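Endonuclease IV (Thermus thermophilus, PDB 3AAM) cleaves phosphodiester bonds at apurinic or apyrimidinic sites in DNA during base excision repair, using a metal-dependent TIM-barrel active site, and also has 3'-5' exonuclease activity. Local coordinates at residues F6-A11 / E21-L26; V102-V107 / V135-N140; V148-E153 / Y174-D179; G230-F235 / R264-E269. All blocks are in the same frame, centred on the assembly; numbering follows the deposited sequence.

Interaction 1 of 4, residues F6-A11 / E21-L26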
loop_
_atom_site.group_PDB
_atom_site.type_symbol
_atom_site.label_atom_id
_atom_site.label_comp_id
_atom_site.label_asym_id
_atom_site.label_seq_id
_atom_site.Cartn_x
_atom_site.Cartn_y
_atom_site.Cartn_z
ATOM N N PHE A 6 -3.711 9.731 -2.266
ATOM C CA PHE A 6 -4.361 9.315 -1.027
ATOM C C PHE A 6 -5.162 8.054 -1.282
ATOM O O PHE A 6 -5.248 7.561 -2.409
ATOM C CB PHE A 6 -5.381 10.355 -0.551
ATOM C CG PHE A 6 -4.833 11.731 -0.345
ATOM C CD1 PHE A 6 -3.649 11.935 0.352
ATOM C CD2 PHE A 6 -5.551 12.839 -0.793
ATOM C CE1 PHE A 6 -3.188 13.223 0.608
ATOM C CE2 PHE A 6 -5.101 14.130 -0.542
ATOM C CZ PHE A 6 -3.922 14.325 0.158
ATOM N N HIS A 7 -5.763 7.551 -0.212
ATOM C CA HIS A 7 -6.646 6.410 -0.314
ATOM C C HIS A 7 -8.014 7.059 -0.470
ATOM O O HIS A 7 -8.446 7.836 0.391
ATOM C CB HIS A 7 -6.609 5.557 0.951
ATOM C CG HIS A 7 -7.375 4.282 0.815
ATOM N ND1 HIS A 7 -8.750 4.248 0.722
ATOM C CD2 HIS A 7 -6.956 3.001 0.690
ATOM C CE1 HIS A 7 -9.144 3.001 0.546
ATOM N NE2 HIS A 7 -8.076 2.223 0.523
ATOM N N LEU A 8 -8.678 6.757 -1.581
ATOM C CA LEU A 8 -9.982 7.331 -1.898
ATOM C C LEU A 8 -11.123 6.341 -1.698
ATOM O O LEU A 8 -10.936 5.129 -1.818
ATOM C CB LEU A 8 -9.981 7.819 -3.350
ATOM C CG LEU A 8 -8.814 8.727 -3.755
ATOM C CD1 LEU A 8 -8.877 9.003 -5.253
ATOM C CD2 LEU A 8 -8.865 10.023 -2.958
ATOM N N SER A 9 -12.308 6.877 -1.420
ATOM C CA SER A 9 -13.495 6.062 -1.195
ATOM C C SER A 9 -14.133 5.563 -2.483
ATOM O O SER A 9 -14.043 6.210 -3.526
ATOM C CB SER A 9 -14.532 6.867 -0.406
ATOM O OG SER A 9 -15.748 6.151 -0.303
ATOM N N ILE A 10 -14.776 4.402 -2.403
ATOM C CA ILE A 10 -15.461 3.833 -3.555
ATOM C C ILE A 10 -16.939 3.659 -3.231
ATOM O O ILE A 10 -17.695 3.083 -4.015
ATOM C CB ILE A 10 -14.874 2.461 -3.964
ATOM C CG1 ILE A 10 -15.028 1.451 -2.825
ATOM C CG2 ILE A 10 -13.408 2.616 -4.334
ATOM C CD1 ILE A 10 -14.736 0.019 -3.243
ATOM N N ALA A 11 -17.350 4.164 -2.071
ATOM C CA ALA A 11 -18.744 4.063 -1.653
ATOM C C ALA A 11 -19.611 5.029 -2.455
ATOM O O ALA A 11 -19.112 5.991 -3.038
ATOM C CB ALA A 11 -18.865 4.365 -0.163
ATOM N N GLU A 21 -12.513 10.034 -10.512
ATOM C CA GLU A 21 -12.920 11.429 -10.641
ATOM C C GLU A 21 -12.367 12.301 -9.525
ATOM O O GLU A 21 -11.932 13.428 -9.771
ATOM C CB GLU A 21 -14.442 11.545 -10.660
ATOM C CG GLU A 21 -15.099 10.815 -11.816
ATOM C CD GLU A 21 -16.577 11.107 -11.914
ATOM O OE1 GLU A 21 -17.274 10.392 -12.664
ATOM O OE2 GLU A 21 -17.040 12.059 -11.248
ATOM N N GLU A 22 -12.387 11.789 -8.296
ATOM C CA GLU A 22 -11.882 12.553 -7.164
ATOM C C GLU A 22 -10.373 12.761 -7.267
ATOM O O GLU A 22 -9.856 13.814 -6.888
ATOM C CB GLU A 22 -12.237 11.865 -5.841
ATOM C CG GLU A 22 -11.675 12.587 -4.619
ATOM C CD GLU A 22 -12.177 12.027 -3.305
ATOM O OE1 GLU A 22 -12.638 10.866 -3.288
ATOM O OE2 GLU A 22 -12.098 12.746 -2.285
ATOM N N ALA A 23 -9.665 11.760 -7.784
ATOM C CA ALA A 23 -8.221 11.881 -7.947
ATOM C C ALA A 23 -7.919 13.018 -8.917
ATOM O O ALA A 23 -7.016 13.824 -8.688
ATOM C CB ALA A 23 -7.632 10.570 -8.462
ATOM N N THR A 24 -8.682 13.092 -10.003
ATOM C CA THR A 24 -8.484 14.152 -10.982
ATOM C C THR A 24 -8.835 15.510 -10.386
ATOM O O THR A 24 -8.122 16.495 -10.586
ATOM C CB THR A 24 -9.356 13.933 -12.233
ATOM O OG1 THR A 24 -9.010 12.684 -12.841
ATOM C CG2 THR A 24 -9.137 15.060 -13.239
ATOM N N ALA A 25 -9.936 15.551 -9.643
ATOM C CA ALA A 25 -10.398 16.792 -9.029
ATOM C C ALA A 25 -9.398 17.340 -8.014
ATOM O O ALA A 25 -9.180 18.554 -7.932
ATOM C CB ALA A 25 -11.755 16.565 -8.368
ATOM N N LEU A 26 -8.789 16.445 -7.240
ATOM C CA LEU A 26 -7.812 16.850 -6.236
ATOM C C LEU A 26 -6.451 17.159 -6.845
ATOM O O LEU A 26 -5.630 17.834 -6.227
ATOM C CB LEU A 26 -7.643 15.749 -5.189
ATOM C CG LEU A 26 -8.794 15.522 -4.212
ATOM C CD1 LEU A 26 -8.512 14.283 -3.370
ATOM C CD2 LEU A 26 -8.951 16.757 -3.330
HETATM O O HOH W 1 -12.579 9.733 -0.929
HETATM O O HOH W 2 -14.091 8.789 -4.284
#
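Leu8 is the side chain around which the loop 6-11 and the helical turns of 21-26 meet. With CG anti to the carbonyl carbon (chi1 -51°) and chi2 near 180° (174°), the two methyls meet different partners. CD1 comes to rest against Ala23 CB at 3.8 Å, whereas CD2 lies along the carboxylate end of Glu22, 3.9 Å from Glu22 OE1, the two side chains crossing obliquely. Leu26, one helical turn beyond Glu22, closes the apolar patch with a single methyl: Leu26 CD1 sits 4.3 Å from Leu8 CD2 and also reaches the edge of the Phe6 ring, 4.2 Å from Phe6 CD2, crossing that side chain at about a right angle.

No direct hydrogen bond joins the segments; water does this work. Glu22, with CG anti to the backbone N and an extended chain, holds OE1 out toward Ser9. One water accepts from Ser9 N and donates to Glu22 OE1 at 2.6 Å, and a second donates both to Ser9 O and to Glu22 OE1. Ser9 OG meanwhile accepts from Ala11 N in an ST turn.

Glu22 OE2 forms a salt bridge with Arg251. The loop after strand 3-6 thus packs back on helix 15-26, the next helix of the TIM barrel. Strand 31-34 supports the contact through Phe31, against which Leu8 and Ala23 pack, and helix 253-267 packs on Phe6.

Interaction 2 of 4, residues V102-V107 / V135-N140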
loop_
_atom_site.group_PDB
_atom_site.type_symbol
_atom_site.label_atom_id
_atom_site.label_comp_id
_atom_site.label_asym_id
_atom_site.label_seq_id
_atom_site.Cartn_x
_atom_site.Cartn_y
_atom_site.Cartn_z
ATOM N N VAL A 102 -5.960 -2.407 -12.617
ATOM C CA VAL A 102 -5.144 -1.858 -11.535
ATOM C C VAL A 102 -3.890 -2.726 -11.453
ATOM O O VAL A 102 -3.984 -3.940 -11.294
ATOM C CB VAL A 102 -5.907 -1.897 -10.194
ATOM C CG1 VAL A 102 -4.977 -1.520 -9.050
ATOM C CG2 VAL A 102 -7.092 -0.931 -10.243
ATOM N N GLU A 103 -2.720 -2.105 -11.550
ATOM C CA GLU A 103 -1.473 -2.862 -11.545
ATOM C C GLU A 103 -0.991 -3.436 -10.219
ATOM O O GLU A 103 -0.230 -4.402 -10.221
ATOM C CB GLU A 103 -0.349 -2.020 -12.157
ATOM C CG GLU A 103 0.933 -2.806 -12.417
ATOM C CD GLU A 103 1.993 -1.986 -13.124
ATOM O OE1 GLU A 103 1.718 -1.483 -14.234
ATOM O OE2 GLU A 103 3.104 -1.846 -12.573
ATOM N N TYR A 104 -1.429 -2.874 -9.097
ATOM C CA TYR A 104 -0.969 -3.363 -7.799
ATOM C C TYR A 104 -2.040 -3.608 -6.745
ATOM O O TYR A 104 -3.030 -2.885 -6.665
ATOM C CB TYR A 104 0.046 -2.383 -7.192
ATOM C CG TYR A 104 1.292 -2.175 -8.016
ATOM C CD1 TYR A 104 2.204 -3.210 -8.202
ATOM C CD2 TYR A 104 1.547 -0.950 -8.630
ATOM C CE1 TYR A 104 3.345 -3.034 -8.986
ATOM C CE2 TYR A 104 2.682 -0.763 -9.416
ATOM C CZ TYR A 104 3.574 -1.810 -9.588
ATOM O OH TYR A 104 4.690 -1.642 -10.378
ATOM N N VAL A 105 -1.811 -4.639 -5.938
ATOM C CA VAL A 105 -2.674 -4.980 -4.810
ATOM C C VAL A 105 -1.692 -5.088 -3.646
ATOM O O VAL A 105 -0.680 -5.777 -3.752
ATOM C CB VAL A 105 -3.392 -6.341 -4.997
ATOM C CG1 VAL A 105 -4.071 -6.758 -3.693
ATOM C CG2 VAL A 105 -4.419 -6.233 -6.104
ATOM N N VAL A 106 -1.972 -4.395 -2.548
ATOM C CA VAL A 106 -1.082 -4.422 -1.393
ATOM C C VAL A 106 -1.790 -4.992 -0.171
ATOM O O VAL A 106 -2.962 -4.698 0.076
ATOM C CB VAL A 106 -0.536 -2.995 -1.095
ATOM C CG1 VAL A 106 -1.684 -2.041 -0.806
ATOM C CG2 VAL A 106 0.440 -3.037 0.063
ATOM N N VAL A 107 -1.072 -5.809 0.592
ATOM C CA VAL A 107 -1.634 -6.454 1.769
ATOM C C VAL A 107 -0.618 -6.508 2.892
ATOM O O VAL A 107 0.583 -6.553 2.639
ATOM C CB VAL A 107 -2.060 -7.907 1.424
ATOM C CG1 VAL A 107 -0.851 -8.703 0.960
ATOM C CG2 VAL A 107 -2.712 -8.573 2.629
ATOM N N VAL A 135 0.283 -7.157 -9.750
ATOM C CA VAL A 135 1.373 -7.583 -8.886
ATOM C C VAL A 135 0.957 -7.432 -7.425
ATOM O O VAL A 135 0.451 -6.386 -7.023
ATOM C CB VAL A 135 2.635 -6.729 -9.126
ATOM C CG1 VAL A 135 3.742 -7.153 -8.165
ATOM C CG2 VAL A 135 3.095 -6.876 -10.576
ATOM N N LEU A 136 1.167 -8.481 -6.636
ATOM C CA LEU A 136 0.833 -8.450 -5.216
ATOM C C LEU A 136 2.028 -7.917 -4.432
ATOM O O LEU A 136 3.152 -8.392 -4.597
ATOM C CB LEU A 136 0.467 -9.855 -4.726
ATOM C CG LEU A 136 0.129 -10.024 -3.240
ATOM C CD1 LEU A 136 -1.069 -9.164 -2.851
ATOM C CD2 LEU A 136 -0.175 -11.495 -2.971
ATOM N N LEU A 137 1.769 -6.925 -3.584
ATOM C CA LEU A 137 2.799 -6.297 -2.773
ATOM C C LEU A 137 2.581 -6.617 -1.304
ATOM O O LEU A 137 1.456 -6.554 -0.815
ATOM C CB LEU A 137 2.753 -4.777 -2.947
ATOM C CG LEU A 137 2.871 -4.228 -4.364
ATOM C CD1 LEU A 137 2.813 -2.707 -4.337
ATOM C CD2 LEU A 137 4.175 -4.711 -4.979
ATOM N N VAL A 138 3.656 -6.967 -0.605
ATOM C CA VAL A 138 3.561 -7.254 0.822
ATOM C C VAL A 138 4.223 -6.090 1.546
ATOM O O VAL A 138 5.302 -5.644 1.157
ATOM C CB VAL A 138 4.272 -8.578 1.201
ATOM C CG1 VAL A 138 3.528 -9.753 0.585
ATOM C CG2 VAL A 138 5.716 -8.562 0.729
ATOM N N GLU A 139 3.568 -5.592 2.590
ATOM C CA GLU A 139 4.098 -4.460 3.344
ATOM C C GLU A 139 4.957 -4.902 4.514
ATOM O O GLU A 139 4.762 -5.982 5.065
ATOM C CB GLU A 139 2.957 -3.610 3.924
ATOM C CG GLU A 139 1.683 -3.561 3.099
ATOM C CD GLU A 139 0.540 -2.835 3.811
ATOM O OE1 GLU A 139 0.389 -2.993 5.046
ATOM O OE2 GLU A 139 -0.221 -2.118 3.128
ATOM N N ASN A 140 5.914 -4.061 4.889
ATOM C CA ASN A 140 6.718 -4.351 6.065
ATOM C C ASN A 140 5.789 -3.910 7.195
ATOM O O ASN A 140 4.875 -3.103 6.977
ATOM C CB ASN A 140 8.007 -3.529 6.081
ATOM C CG ASN A 140 7.752 -2.042 5.965
ATOM O OD1 ASN A 140 7.258 -1.567 4.944
ATOM N ND2 ASN A 140 8.094 -1.297 7.011
#
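A parallel beta-alpha-beta unit of the TIM barrel brings these segments together: strand 104-107 passes through helix 114-128 to its neighbour 135-139, and the two short strands run side by side at 27°. Five backbone hydrogen bonds alternate across the pair. The straightest, from Val135 N to Glu103 O, measures 2.8 Å with an N-H...O angle of 176°, although its donor stands above the carbonyl plane. Leu137 is gripped through both its backbone N and its backbone O, its N donating to Val105 O at 2.7 Å and its O accepting from Val107 N, both nearly along the C=O axis.

Side chains alternate between the faces. On one, Tyr104 lies alongside Val135 with Tyr104 CD1 3.7 Å from Val135 CB, and Leu137 CD1 crosses obliquely beside the same ring. Pro201 and Val202 continue this packing. On the other, with CG anti to the backbone N, Leu136 bends at chi2 (60°), and this brings CD1 back to the neighbouring strand to meet Val107 CG1 at 3.8 Å and Val105 CG1.

At the C-terminal ends of the strands, where a TIM barrel carries its active site, the chemistry becomes polar. The Glu139 side chain lies about 4 Å from that of the manganese ligand His172 and about 3 Å from a bound phosphate, among His69, His108 and His204. Its extended chain crosses Val106 at about a right angle, leaving Glu139 OE2 3.3 Å from Val106 CG2.

Interaction 3 of 4, residues V148-E153 / Y174-D179; sequences VGARFE and YAAGYD
Aromatic stacking carries most of this surface contact. The rings of Phe152 and Tyr178 approach tip to tip and overlap as an offset stack, centroids 4.0 Å apart and planes only 8° from parallel, with Tyr178 CZ over the centre of the Phe152 ring. Both have CG anti to the carbonyl carbon, beside the backbone N.

The overlap brings the phenol to the start of helix 152-159, in the segment after barrel strand 135-139, where Tyr178 OH accepts a nearly straight hydrogen bond (174°) from Phe152 N at 3.0 Å. Tyr178 itself follows the Schellman motif that closes helix 170-176, whose Gly177 has positive phi. In this TIM barrel the contact ties the end of the short helix 170-176, which carries the manganese ligand His172 and directly follows strand 165-169, to the start of helix 152-159.

Charged groups gather around the hydroxyl. Arg151, bent at chi2 and chi3, folds back to lay one guanidinium face over Tyr178 OH, and Arg151 NH2 forms a salt bridge to Glu153 OE1. A water links Glu153 OE1 to Tyr178 OH, 2.7 Å from the latter.

Apolar contact is slight, Ala150 CB meeting Ala176 CB at 4.3 Å. Separately, the carbonyl Ala150 O lies in plane at the Tyr178 ring edge, 3.4 Å from Tyr178 CE2.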
loop_
_atom_site.group_PDB
_atom_site.type_symbol
_atom_site.label_atom_id
_atom_site.label_comp_id
_atom_site.label_asym_id
_atom_site.label_seq_id
_atom_site.Cartn_x
_atom_site.Cartn_y
_atom_site.Cartn_z
ATOM N N VAL A 148 4.376 -10.602 11.183
ATOM C CA VAL A 148 5.381 -10.961 10.191
ATOM C C VAL A 148 5.820 -9.739 9.384
ATOM O O VAL A 148 5.065 -8.777 9.237
ATOM C CB VAL A 148 4.813 -12.026 9.216
ATOM C CG1 VAL A 148 5.770 -12.254 8.062
ATOM C CG2 VAL A 148 4.563 -13.329 9.962
ATOM N N GLY A 149 7.052 -9.770 8.888
ATOM C CA GLY A 149 7.552 -8.683 8.061
ATOM C C GLY A 149 8.122 -7.421 8.683
ATOM O O GLY A 149 8.139 -6.381 8.023
ATOM N N ALA A 150 8.596 -7.483 9.921
ATOM C CA ALA A 150 9.168 -6.294 10.549
ATOM C C ALA A 150 10.541 -5.999 9.950
ATOM O O ALA A 150 10.891 -4.843 9.713
ATOM C CB ALA A 150 9.289 -6.497 12.058
ATOM N N ARG A 151 11.312 -7.054 9.707
ATOM C CA ARG A 151 12.651 -6.923 9.139
ATOM C C ARG A 151 12.630 -7.017 7.617
ATOM O O ARG A 151 11.959 -7.876 7.050
ATOM C CB ARG A 151 13.559 -8.023 9.693
ATOM C CG ARG A 151 13.888 -7.883 11.165
ATOM C CD ARG A 151 14.876 -6.749 11.388
ATOM N NE ARG A 151 16.132 -6.991 10.684
ATOM C CZ ARG A 151 17.129 -6.116 10.615
ATOM N NH1 ARG A 151 17.019 -4.934 11.210
ATOM N NH2 ARG A 151 18.238 -6.425 9.957
ATOM N N PHE A 152 13.378 -6.142 6.954
ATOM C CA PHE A 152 13.419 -6.171 5.501
ATOM C C PHE A 152 13.916 -7.522 5.001
ATOM O O PHE A 152 13.458 -8.004 3.966
ATOM C CB PHE A 152 14.310 -5.050 4.953
ATOM C CG PHE A 152 13.823 -3.664 5.288
ATOM C CD1 PHE A 152 12.466 -3.412 5.472
ATOM C CD2 PHE A 152 14.717 -2.603 5.382
ATOM C CE1 PHE A 152 12.007 -2.121 5.743
ATOM C CE2 PHE A 152 14.271 -1.311 5.652
ATOM C CZ PHE A 152 12.913 -1.069 5.831
ATOM N N GLU A 153 14.842 -8.139 5.734
ATOM C CA GLU A 153 15.372 -9.441 5.331
ATOM C C GLU A 153 14.282 -10.502 5.294
ATOM O O GLU A 153 14.342 -11.430 4.487
ATOM C CB GLU A 153 16.475 -9.916 6.286
ATOM C CG GLU A 153 17.817 -9.212 6.149
ATOM C CD GLU A 153 17.803 -7.790 6.677
ATOM O OE1 GLU A 153 16.870 -7.435 7.429
ATOM O OE2 GLU A 153 18.740 -7.033 6.349
ATOM N N TYR A 174 9.425 2.737 11.030
ATOM C CA TYR A 174 9.832 3.521 12.191
ATOM C C TYR A 174 9.434 2.784 13.465
ATOM O O TYR A 174 10.238 2.640 14.388
ATOM C CB TYR A 174 9.164 4.897 12.143
ATOM C CG TYR A 174 9.734 5.900 13.121
ATOM C CD1 TYR A 174 11.065 6.300 13.037
ATOM C CD2 TYR A 174 8.940 6.455 14.121
ATOM C CE1 TYR A 174 11.595 7.228 13.927
ATOM C CE2 TYR A 174 9.460 7.386 15.017
ATOM C CZ TYR A 174 10.789 7.765 14.913
ATOM O OH TYR A 174 11.314 8.683 15.794
ATOM N N ALA A 175 8.193 2.308 13.509
ATOM C CA ALA A 175 7.697 1.593 14.678
ATOM C C ALA A 175 8.482 0.316 14.937
ATOM O O ALA A 175 8.598 -0.125 16.075
ATOM C CB ALA A 175 6.217 1.270 14.509
ATOM N N ALA A 176 9.028 -0.271 13.878
ATOM C CA ALA A 176 9.790 -1.506 14.003
ATOM C C ALA A 176 11.227 -1.285 14.461
ATOM O O ALA A 176 11.881 -2.223 14.924
ATOM C CB ALA A 176 9.781 -2.253 12.678
ATOM N N GLY A 177 11.724 -0.058 14.326
ATOM C CA GLY A 177 13.088 0.220 14.742
ATOM C C GLY A 177 13.976 0.867 13.692
ATOM O O GLY A 177 15.137 1.174 13.965
ATOM N N TYR A 178 13.452 1.062 12.487
ATOM C CA TYR A 178 14.227 1.702 11.426
ATOM C C TYR A 178 14.084 3.208 11.610
ATOM O O TYR A 178 12.983 3.748 11.501
ATOM C CB TYR A 178 13.697 1.284 10.056
ATOM C CG TYR A 178 13.998 -0.155 9.688
ATOM C CD1 TYR A 178 15.281 -0.539 9.294
ATOM C CD2 TYR A 178 12.997 -1.123 9.703
ATOM C CE1 TYR A 178 15.557 -1.856 8.916
ATOM C CE2 TYR A 178 13.263 -2.442 9.331
ATOM C CZ TYR A 178 14.542 -2.799 8.936
ATOM O OH TYR A 178 14.802 -4.092 8.539
ATOM N N ASP A 179 15.194 3.887 11.881
ATOM C CA ASP A 179 15.152 5.328 12.120
ATOM C C ASP A 179 14.920 6.185 10.874
ATOM O O ASP A 179 15.839 6.830 10.368
ATOM C CB ASP A 179 16.438 5.783 12.813
ATOM C CG ASP A 179 16.271 7.108 13.528
ATOM O OD1 ASP A 179 15.282 7.816 13.248
ATOM O OD2 ASP A 179 17.129 7.440 14.372
HETATM O O HOH W 3 17.149 -4.533 7.322
#

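Interaction 4 of 4, residues G230-F235 / R264-E269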
loop_
_atom_site.group_PDB
_atom_site.type_symbol
_atom_site.label_atom_id
_atom_site.label_comp_id
_atom_site.label_asym_id
_atom_site.label_seq_id
_atom_site.Cartn_x
_atom_site.Cartn_y
_atom_site.Cartn_z
ATOM N N GLY A 230 11.725 13.720 7.785
ATOM C CA GLY A 230 12.414 12.511 7.379
ATOM C C GLY A 230 11.703 11.932 6.166
ATOM O O GLY A 230 12.329 11.339 5.285
ATOM N N LEU A 231 10.384 12.106 6.119
ATOM C CA LEU A 231 9.599 11.604 4.997
ATOM C C LEU A 231 9.904 12.374 3.721
ATOM O O LEU A 231 9.747 11.849 2.619
ATOM C CB LEU A 231 8.099 11.682 5.300
ATOM C CG LEU A 231 7.597 10.765 6.415
ATOM C CD1 LEU A 231 6.084 10.854 6.488
ATOM C CD2 LEU A 231 8.030 9.325 6.143
ATOM N N LYS A 232 10.333 13.625 3.864
ATOM C CA LYS A 232 10.686 14.426 2.703
ATOM C C LYS A 232 11.888 13.763 2.028
ATOM O O LYS A 232 11.942 13.648 0.806
ATOM C CB LYS A 232 11.054 15.852 3.123
ATOM C CG LYS A 232 11.555 16.725 1.974
ATOM C CD LYS A 232 12.026 18.098 2.459
ATOM C CE LYS A 232 13.253 17.981 3.355
ATOM N NZ LYS A 232 13.788 19.313 3.778
ATOM N N ARG A 233 12.840 13.316 2.842
ATOM C CA ARG A 233 14.043 12.671 2.336
ATOM C C ARG A 233 13.743 11.348 1.635
ATOM O O ARG A 233 14.444 10.965 0.698
ATOM C CB ARG A 233 15.037 12.467 3.479
ATOM C CG ARG A 233 15.632 13.768 4.007
ATOM C CD ARG A 233 16.921 14.140 3.275
ATOM N NE ARG A 233 16.728 14.380 1.846
ATOM C CZ ARG A 233 16.132 15.455 1.338
ATOM N NH1 ARG A 233 16.003 15.586 0.025
ATOM N NH2 ARG A 233 15.671 16.404 2.144
ATOM N N VAL A 234 12.706 10.648 2.087
ATOM C CA VAL A 234 12.317 9.389 1.456
ATOM C C VAL A 234 11.612 9.703 0.134
ATOM O O VAL A 234 11.926 9.128 -0.912
ATOM C CB VAL A 234 11.362 8.572 2.368
ATOM C CG1 VAL A 234 10.806 7.367 1.616
ATOM C CG2 VAL A 234 12.108 8.099 3.602
ATOM N N PHE A 235 10.665 10.632 0.191
ATOM C CA PHE A 235 9.898 11.038 -0.976
ATOM C C PHE A 235 10.794 11.544 -2.103
ATOM O O PHE A 235 10.552 11.255 -3.273
ATOM C CB PHE A 235 8.909 12.141 -0.568
ATOM C CG PHE A 235 7.967 12.571 -1.667
ATOM C CD1 PHE A 235 7.038 11.682 -2.202
ATOM C CD2 PHE A 235 7.982 13.879 -2.135
ATOM C CE1 PHE A 235 6.133 12.093 -3.188
ATOM C CE2 PHE A 235 7.084 14.300 -3.118
ATOM C CZ PHE A 235 6.159 13.409 -3.643
ATOM N N ARG A 264 3.229 18.831 -2.455
ATOM C CA ARG A 264 3.603 19.732 -3.528
ATOM C C ARG A 264 4.802 20.609 -3.211
ATOM O O ARG A 264 5.597 20.913 -4.099
ATOM C CB ARG A 264 2.379 20.553 -3.940
ATOM C CG ARG A 264 1.408 19.687 -4.724
ATOM C CD ARG A 264 -0.026 20.173 -4.714
ATOM N NE ARG A 264 -0.854 19.220 -5.449
ATOM C CZ ARG A 264 -2.178 19.268 -5.533
ATOM N NH1 ARG A 264 -2.856 20.232 -4.920
ATOM N NH2 ARG A 264 -2.821 18.349 -6.243
ATOM N N ALA A 265 4.950 21.002 -1.951
ATOM C CA ALA A 265 6.092 21.819 -1.563
ATOM C C ALA A 265 7.338 20.958 -1.724
ATOM O O ALA A 265 8.366 21.409 -2.233
ATOM C CB ALA A 265 5.948 22.276 -0.122
ATOM N N TRP A 266 7.237 19.707 -1.292
ATOM C CA TRP A 266 8.360 18.791 -1.405
ATOM C C TRP A 266 8.703 18.517 -2.857
ATOM O O TRP A 266 9.868 18.518 -3.233
ATOM C CB TRP A 266 8.051 17.467 -0.700
ATOM C CG TRP A 266 8.007 17.572 0.784
ATOM C CD1 TRP A 266 8.390 18.639 1.546
ATOM C CD2 TRP A 266 7.571 16.562 1.699
ATOM N NE1 TRP A 266 8.217 18.357 2.878
ATOM C CE2 TRP A 266 7.717 17.087 3.000
ATOM C CE3 TRP A 266 7.071 15.261 1.547
ATOM C CZ2 TRP A 266 7.379 16.359 4.146
ATOM C CZ3 TRP A 266 6.734 14.537 2.689
ATOM C CH2 TRP A 266 6.889 15.090 3.969
ATOM N N LEU A 267 7.680 18.291 -3.678
ATOM C CA LEU A 267 7.899 17.993 -5.084
ATOM C C LEU A 267 8.691 19.094 -5.791
ATOM O O LEU A 267 9.480 18.810 -6.691
ATOM C CB LEU A 267 6.557 17.762 -5.786
ATOM C CG LEU A 267 6.604 17.094 -7.161
ATOM C CD1 LEU A 267 7.356 15.767 -7.082
ATOM C CD2 LEU A 267 5.180 16.867 -7.649
ATOM N N GLU A 268 8.485 20.342 -5.376
ATOM C CA GLU A 268 9.198 21.476 -5.970
ATOM C C GLU A 268 10.681 21.445 -5.624
ATOM O O GLU A 268 11.491 22.119 -6.262
ATOM C CB GLU A 268 8.629 22.806 -5.468
ATOM C CG GLU A 268 7.314 23.238 -6.069
ATOM C CD GLU A 268 6.947 24.650 -5.646
ATOM O OE1 GLU A 268 6.870 24.905 -4.424
ATOM O OE2 GLU A 268 6.746 25.506 -6.533
ATOM N N GLU A 269 11.029 20.668 -4.604
ATOM C CA GLU A 269 12.412 20.563 -4.147
ATOM C C GLU A 269 13.154 19.376 -4.750
ATOM O O GLU A 269 14.306 19.125 -4.399
ATOM C CB GLU A 269 12.451 20.444 -2.622
ATOM C CG GLU A 269 11.865 21.629 -1.870
ATOM C CD GLU A 269 11.793 21.378 -0.375
ATOM O OE1 GLU A 269 12.843 21.087 0.236
ATOM O OE2 GLU A 269 10.684 21.466 0.191
#
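Two helices on the outside of the TIM barrel pack here, the short helix 230-235 and the last turns of helix 253-267, and the joint is built around the indole of Trp266. Its CG stands anti to the carbonyl carbon (chi1 -70°), sending the ring across to the other helix.

The tight part is the indole face. Lys232 CB sits over the centre of the ring system, 3.6 Å from Trp266 CE2, while Lys232 CG makes a CH-pi contact with the five-membered ring, 3.7 Å from its centroid and only 7° off the normal. With CG anti to its backbone N, the lysine runs its aliphatic stem along the indole. Deeper in, Leu231 CB approaches the far corner of the six-membered ring at Trp266 CH2, 3.9 Å away. Phe235, also with CG anti to the backbone N, crosses obliquely and places CD2 near the indole plane at its edge, 4.0 Å from Trp266 CE3 and 3.9 Å from Trp266 CB; its CE2 continues to Leu267 CD1. Behind these buried groups stand Leu205 of strand 202-208, next to both Leu231 and Phe235, and Phe245, whose ring meets Phe235 edge-to-face.

The outer side is looser, and no hydrogen bond crosses the contact. Lys232 bends at chi3 toward the exposed Glu269, whose extended side chain it crosses at about a right angle. The opposite charges stop short of a salt bridge, with Lys232 NZ 4.1 Å from Glu269 OE1.

How the interactions relate
Interaction 2 is the core contact, its centre about 6 Å from the chain centre and held by regular backbone hydrogen bonds; the centres of the other three lie about 16 to 19 Å from the chain centre, and these contacts rely mainly on side chains. Interactions 1 and 4 are both partly buried and largely apolar, but water bridges complete the first, whereas a loose charge pair borders the fourth. They touch directly, Leu26 O probably accepting a hydrogen bond from Arg264 NH2. Interaction 3, a surface contact with one buried residue among the six that touch, combines stacking with polar links, and it packs on interaction 2 through Asn140, which follows strand 135-139. Interactions 1 and 3 lie on opposite sides of the chain's centre.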